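Local coordinates for putative phosphosugar isomerase (Silicibacter pomeroyi DSS-3, PDB 3FJ1), which probably binds phosphosugars or related carbohydrate derivatives through its two SIS domains, although its exact reaction is not established, at residues 198-212 against 249-261. Sequence-based numbering, arbitrary orientation.
Sequences MRVAIGARPSLFTLG and SIVEEGFPVLGFA
Strands 208-212 and 257-259 lie side by side in the five-stranded parallel sheet of the second SIS domain, a Rossmann-like alpha/beta/alpha sandwich, with Phe209 opposite Val257, Thr210 opposite Leu258 and Leu211 opposite Gly259. Four backbone bonds zip them together: Phe209 N to Pro256 O (3.0 Å), Leu258 N to Phe209 O, Leu211 N to Leu258 O, and Phe260 N to Leu211 O. On the other side of 208-212 runs strand 235-239.

Ahead of the strands, the loops interlock. Arg205 bends back at chi2 and chi3 (both -66°) and lays its guanidinium edge against two carbonyls at the end of the short helical turn 250-253: NE gives a nearly straight bond to Gly254 O (3.1 Å), entering from above that carbonyl's plane, and NH2 reaches Glu253 O (3.2 Å). The rim of the Phe255 ring, at CE1, lies over one face of the guanidinium. Ser207 CB sits over the middle of that ring, 3.5 Å from its centroid, a CH-pi contact, while Glu253 O lies over the opposite face toward the rim. With the Phe255 ring cut back to an alanine, Ser207 CB would probably lose its aromatic platform and a gap would open next to Phe209 CE2, where the ring's edge now lies.

The two faces of the sheet pack differently. On the Phe209 side, Ile250 CG1 passes over one face of the Phe209 ring and Glu253 CB meets its edge; Leu211 CD1 packs on Val257 CG1. On the Thr210 side, the selenomethionine Met198, in one of its two conformers, brings CE against Leu258 CG, and helix 196-204 rests on Pro256 through Ala201, whose CB is 3.8 Å from Pro256 CG.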
loop_
_atom_site.group_PDB
_atom_site.type_symbol
_atom_site.label_atom_id
_atom_site.label_comp_id
_atom_site.label_asym_id
_atom_site.label_seq_id
_atom_site.Cartn_x
_atom_site.Cartn_y
_atom_site.Cartn_z
HETATM N N MSE A 198 -17.887 -20.576 -6.201
HETATM C CA MSE A 198 -16.964 -19.961 -5.252
HETATM C C MSE A 198 -17.520 -20.053 -3.828
HETATM O O MSE A 198 -16.792 -20.279 -2.897
HETATM C CB MSE A 198 -16.716 -18.486 -5.607
HETATM C CG MSE A 198 -15.947 -17.709 -4.547
HETATM SE SE MSE A 198 -14.104 -18.300 -4.411
HETATM C CE MSE A 198 -13.586 -17.561 -6.108
ATOM N N ARG A 199 -18.827 -19.866 -3.677
ATOM C CA ARG A 199 -19.435 -19.902 -2.353
ATOM C C ARG A 199 -19.237 -21.305 -1.731
ATOM O O ARG A 199 -18.902 -21.436 -0.552
ATOM C CB ARG A 199 -20.908 -19.491 -2.403
ATOM C CG ARG A 199 -21.170 -18.184 -3.141
ATOM C CD ARG A 199 -22.480 -17.504 -2.789
ATOM N NE ARG A 199 -23.662 -18.377 -2.857
ATOM C CZ ARG A 199 -24.450 -18.542 -3.910
ATOM N NH1 ARG A 199 -24.207 -17.959 -5.056
ATOM N NH2 ARG A 199 -25.495 -19.340 -3.816
ATOM N N VAL A 200 -19.443 -22.352 -2.525
ATOM C CA VAL A 200 -19.163 -23.719 -2.056
ATOM C C VAL A 200 -17.678 -23.888 -1.649
ATOM O O VAL A 200 -17.389 -24.480 -0.605
ATOM C CB VAL A 200 -19.552 -24.776 -3.124
ATOM C CG1 VAL A 200 -19.120 -26.162 -2.696
ATOM C CG2 VAL A 200 -21.054 -24.699 -3.361
ATOM N N ALA A 201 -16.760 -23.370 -2.459
ATOM C CA ALA A 201 -15.312 -23.486 -2.186
ATOM C C ALA A 201 -14.949 -22.784 -0.898
ATOM O O ALA A 201 -14.181 -23.320 -0.103
ATOM C CB ALA A 201 -14.444 -22.930 -3.312
ATOM N N ILE A 202 -15.472 -21.571 -0.725
ATOM C CA ILE A 202 -15.205 -20.805 0.504
ATOM C C ILE A 202 -15.849 -21.484 1.714
ATOM O O ILE A 202 -15.231 -21.580 2.789
ATOM C CB ILE A 202 -15.647 -19.306 0.387
ATOM C CG1 ILE A 202 -14.852 -18.595 -0.696
ATOM C CG2 ILE A 202 -15.453 -18.595 1.731
ATOM C CD1 ILE A 202 -15.433 -17.269 -1.121
ATOM N N GLY A 203 -17.075 -21.983 1.555
ATOM C CA GLY A 203 -17.713 -22.712 2.638
ATOM C C GLY A 203 -16.883 -23.903 3.090
ATOM O O GLY A 203 -16.818 -24.213 4.272
ATOM N N ALA A 204 -16.258 -24.592 2.146
ATOM C CA ALA A 204 -15.383 -25.729 2.454
ATOM C C ALA A 204 -14.075 -25.322 3.111
ATOM O O ALA A 204 -13.576 -26.042 3.968
ATOM C CB ALA A 204 -15.090 -26.521 1.202
ATOM N N ARG A 205 -13.523 -24.180 2.693
ATOM C CA ARG A 205 -12.203 -23.697 3.141
ATOM C C ARG A 205 -12.346 -22.190 3.323
ATOM O O ARG A 205 -12.066 -21.428 2.411
ATOM C CB ARG A 205 -11.152 -24.030 2.082
ATOM C CG ARG A 205 -10.927 -25.541 1.833
ATOM C CD ARG A 205 -10.322 -26.260 3.050
ATOM N NE ARG A 205 -8.973 -25.777 3.301
ATOM C CZ ARG A 205 -8.222 -26.051 4.359
ATOM N NH1 ARG A 205 -8.679 -26.816 5.347
ATOM N NH2 ARG A 205 -7.000 -25.543 4.424
ATOM N N PRO A 206 -12.821 -21.771 4.514
ATOM C CA PRO A 206 -13.278 -20.399 4.729
ATOM C C PRO A 206 -12.265 -19.258 4.921
ATOM O O PRO A 206 -12.260 -18.591 5.930
ATOM C CB PRO A 206 -14.249 -20.549 5.921
ATOM C CG PRO A 206 -13.762 -21.680 6.670
ATOM C CD PRO A 206 -13.056 -22.620 5.699
ATOM N N SER A 207 -11.419 -19.062 3.920
ATOM C CA SER A 207 -10.534 -17.892 3.808
ATOM C C SER A 207 -10.409 -17.662 2.312
ATOM O O SER A 207 -10.696 -18.564 1.524
ATOM C CB SER A 207 -9.160 -18.135 4.401
ATOM O OG SER A 207 -9.229 -18.053 5.789
ATOM N N LEU A 208 -9.890 -16.507 1.918
ATOM C CA LEU A 208 -9.864 -16.198 0.503
ATOM C C LEU A 208 -8.639 -15.422 0.090
ATOM O O LEU A 208 -8.252 -14.488 0.766
ATOM C CB LEU A 208 -11.101 -15.377 0.168
ATOM C CG LEU A 208 -11.242 -14.863 -1.270
ATOM C CD1 LEU A 208 -11.495 -16.049 -2.216
ATOM C CD2 LEU A 208 -12.325 -13.794 -1.369
ATOM N N PHE A 209 -8.040 -15.811 -1.046
ATOM C CA PHE A 209 -6.994 -15.032 -1.666
ATOM C C PHE A 209 -7.541 -14.366 -2.929
ATOM O O PHE A 209 -8.206 -14.999 -3.738
ATOM C CB PHE A 209 -5.766 -15.881 -2.004
ATOM C CG PHE A 209 -5.120 -16.501 -0.802
ATOM C CD1 PHE A 209 -4.487 -15.704 0.126
ATOM C CD2 PHE A 209 -5.123 -17.875 -0.624
ATOM C CE1 PHE A 209 -3.862 -16.262 1.238
ATOM C CE2 PHE A 209 -4.521 -18.450 0.482
ATOM C CZ PHE A 209 -3.886 -17.631 1.421
ATOM N N THR A 210 -7.368 -13.058 -3.025
ATOM C CA THR A 210 -7.743 -12.313 -4.236
ATOM C C THR A 210 -6.474 -11.864 -4.968
ATOM O O THR A 210 -5.445 -11.584 -4.341
ATOM C CB THR A 210 -8.644 -11.116 -3.901
ATOM O OG1 THR A 210 -7.955 -10.232 -3.003
ATOM C CG2 THR A 210 -9.956 -11.632 -3.256
ATOM N N LEU A 211 -6.553 -11.843 -6.294
ATOM C CA LEU A 211 -5.464 -11.403 -7.135
ATOM C C LEU A 211 -5.929 -10.325 -8.098
ATOM O O LEU A 211 -7.088 -10.273 -8.519
ATOM C CB LEU A 211 -4.883 -12.560 -7.964
ATOM C CG LEU A 211 -4.447 -13.844 -7.262
ATOM C CD1 LEU A 211 -3.874 -14.852 -8.331
ATOM C CD2 LEU A 211 -3.442 -13.572 -6.184
ATOM N N GLY A 212 -4.987 -9.473 -8.460
ATOM C CA GLY A 212 -5.195 -8.454 -9.467
ATOM C C GLY A 212 -3.859 -8.213 -10.163
ATOM O O GLY A 212 -2.832 -8.675 -9.711
ATOM N N SER A 249 3.194 -19.776 1.168
ATOM C CA SER A 249 2.811 -20.500 -0.035
ATOM C C SER A 249 1.312 -20.459 -0.164
ATOM O O SER A 249 0.594 -21.058 0.657
ATOM C CB SER A 249 3.294 -21.963 0.007
ATOM O OG SER A 249 2.684 -22.749 -1.022
ATOM N N ILE A 250 0.850 -19.744 -1.195
ATOM C CA ILE A 250 -0.564 -19.649 -1.525
ATOM C C ILE A 250 -1.170 -21.031 -1.735
ATOM O O ILE A 250 -2.223 -21.314 -1.200
ATOM C CB ILE A 250 -0.798 -18.761 -2.788
ATOM C CG1 ILE A 250 -2.272 -18.402 -2.937
ATOM C CG2 ILE A 250 -0.258 -19.423 -4.076
ATOM C CD1 ILE A 250 -2.533 -17.468 -4.093
ATOM N N VAL A 251 -0.481 -21.896 -2.479
ATOM C CA VAL A 251 -0.962 -23.258 -2.741
ATOM C C VAL A 251 -1.068 -24.131 -1.474
ATOM O O VAL A 251 -2.067 -24.838 -1.266
ATOM C CB VAL A 251 -0.037 -23.987 -3.733
ATOM C CG1 VAL A 251 -0.477 -25.430 -3.891
ATOM C CG2 VAL A 251 0.007 -23.258 -5.086
ATOM N N GLU A 252 -0.039 -24.091 -0.635
ATOM C CA GLU A 252 -0.005 -24.876 0.613
ATOM C C GLU A 252 -1.113 -24.463 1.614
ATOM O O GLU A 252 -1.531 -25.253 2.464
ATOM C CB GLU A 252 1.401 -24.734 1.239
ATOM C CG GLU A 252 1.712 -25.631 2.446
ATOM C CD GLU A 252 3.136 -25.451 3.001
ATOM O OE1 GLU A 252 4.060 -25.098 2.231
ATOM O OE2 GLU A 252 3.338 -25.683 4.216
ATOM N N GLU A 253 -1.593 -23.222 1.508
ATOM C CA GLU A 253 -2.648 -22.737 2.385
ATOM C C GLU A 253 -3.967 -23.469 2.159
ATOM O O GLU A 253 -4.762 -23.612 3.082
ATOM C CB GLU A 253 -2.841 -21.233 2.204
ATOM C CG GLU A 253 -1.810 -20.397 2.911
ATOM C CD GLU A 253 -2.044 -20.394 4.405
ATOM O OE1 GLU A 253 -3.009 -19.740 4.865
ATOM O OE2 GLU A 253 -1.274 -21.065 5.116
ATOM N N GLY A 254 -4.198 -23.907 0.927
ATOM C CA GLY A 254 -5.408 -24.641 0.583
ATOM C C GLY A 254 -6.703 -23.833 0.573
ATOM O O GLY A 254 -7.777 -24.398 0.800
ATOM N N PHE A 255 -6.618 -22.524 0.328
ATOM C CA PHE A 255 -7.807 -21.697 0.237
ATOM C C PHE A 255 -8.096 -21.268 -1.212
ATOM O O PHE A 255 -7.170 -21.226 -2.047
ATOM C CB PHE A 255 -7.691 -20.479 1.142
ATOM C CG PHE A 255 -7.552 -20.843 2.593
ATOM C CD1 PHE A 255 -8.599 -21.476 3.261
ATOM C CD2 PHE A 255 -6.384 -20.574 3.287
ATOM C CE1 PHE A 255 -8.476 -21.824 4.596
ATOM C CE2 PHE A 255 -6.254 -20.913 4.627
ATOM C CZ PHE A 255 -7.295 -21.556 5.279
ATOM N N PRO A 256 -9.379 -20.957 -1.508
ATOM C CA PRO A 256 -9.725 -20.553 -2.867
ATOM C C PRO A 256 -9.040 -19.239 -3.275
ATOM O O PRO A 256 -8.817 -18.331 -2.445
ATOM C CB PRO A 256 -11.251 -20.337 -2.818
ATOM C CG PRO A 256 -11.717 -20.971 -1.581
ATOM C CD PRO A 256 -10.561 -20.974 -0.628
ATOM N N VAL A 257 -8.735 -19.154 -4.566
ATOM C CA VAL A 257 -8.062 -17.995 -5.138
ATOM C C VAL A 257 -8.993 -17.390 -6.188
ATOM O O VAL A 257 -9.563 -18.106 -7.009
ATOM C CB VAL A 257 -6.730 -18.425 -5.778
ATOM C CG1 VAL A 257 -6.017 -17.237 -6.420
ATOM C CG2 VAL A 257 -5.836 -19.122 -4.739
ATOM N N LEU A 258 -9.169 -16.074 -6.141
ATOM C CA LEU A 258 -10.024 -15.381 -7.082
ATOM C C LEU A 258 -9.209 -14.346 -7.851
ATOM O O LEU A 258 -8.746 -13.355 -7.264
ATOM C CB LEU A 258 -11.135 -14.687 -6.311
ATOM C CG LEU A 258 -12.396 -14.241 -7.045
ATOM C CD1 LEU A 258 -13.327 -13.522 -6.056
ATOM C CD2 LEU A 258 -12.189 -13.442 -8.325
ATOM N N GLY A 259 -9.038 -14.559 -9.152
ATOM C CA GLY A 259 -8.306 -13.635 -10.000
ATOM C C GLY A 259 -9.206 -12.612 -10.678
ATOM O O GLY A 259 -10.047 -12.970 -11.506
ATOM N N PHE A 260 -9.019 -11.346 -10.302
ATOM C CA PHE A 260 -9.707 -10.205 -10.898
ATOM C C PHE A 260 -9.005 -9.819 -12.192
ATOM O O PHE A 260 -7.921 -9.229 -12.168
ATOM C CB PHE A 260 -9.781 -9.028 -9.923
ATOM C CG PHE A 260 -10.784 -9.246 -8.810
ATOM C CD1 PHE A 260 -12.104 -8.974 -9.022
ATOM C CD2 PHE A 260 -10.400 -9.734 -7.568
ATOM C CE1 PHE A 260 -13.035 -9.159 -8.006
ATOM C CE2 PHE A 260 -11.305 -9.910 -6.551
ATOM C CZ PHE A 260 -12.607 -9.630 -6.752
ATOM N N ALA A 261 -9.627 -10.200 -13.309
ATOM C CA ALA A 261 -9.129 -9.863 -14.658
ATOM C C ALA A 261 -10.084 -8.923 -15.406
ATOM O O ALA A 261 -11.250 -9.257 -15.614
ATOM C CB ALA A 261 -8.914 -11.148 -15.485
#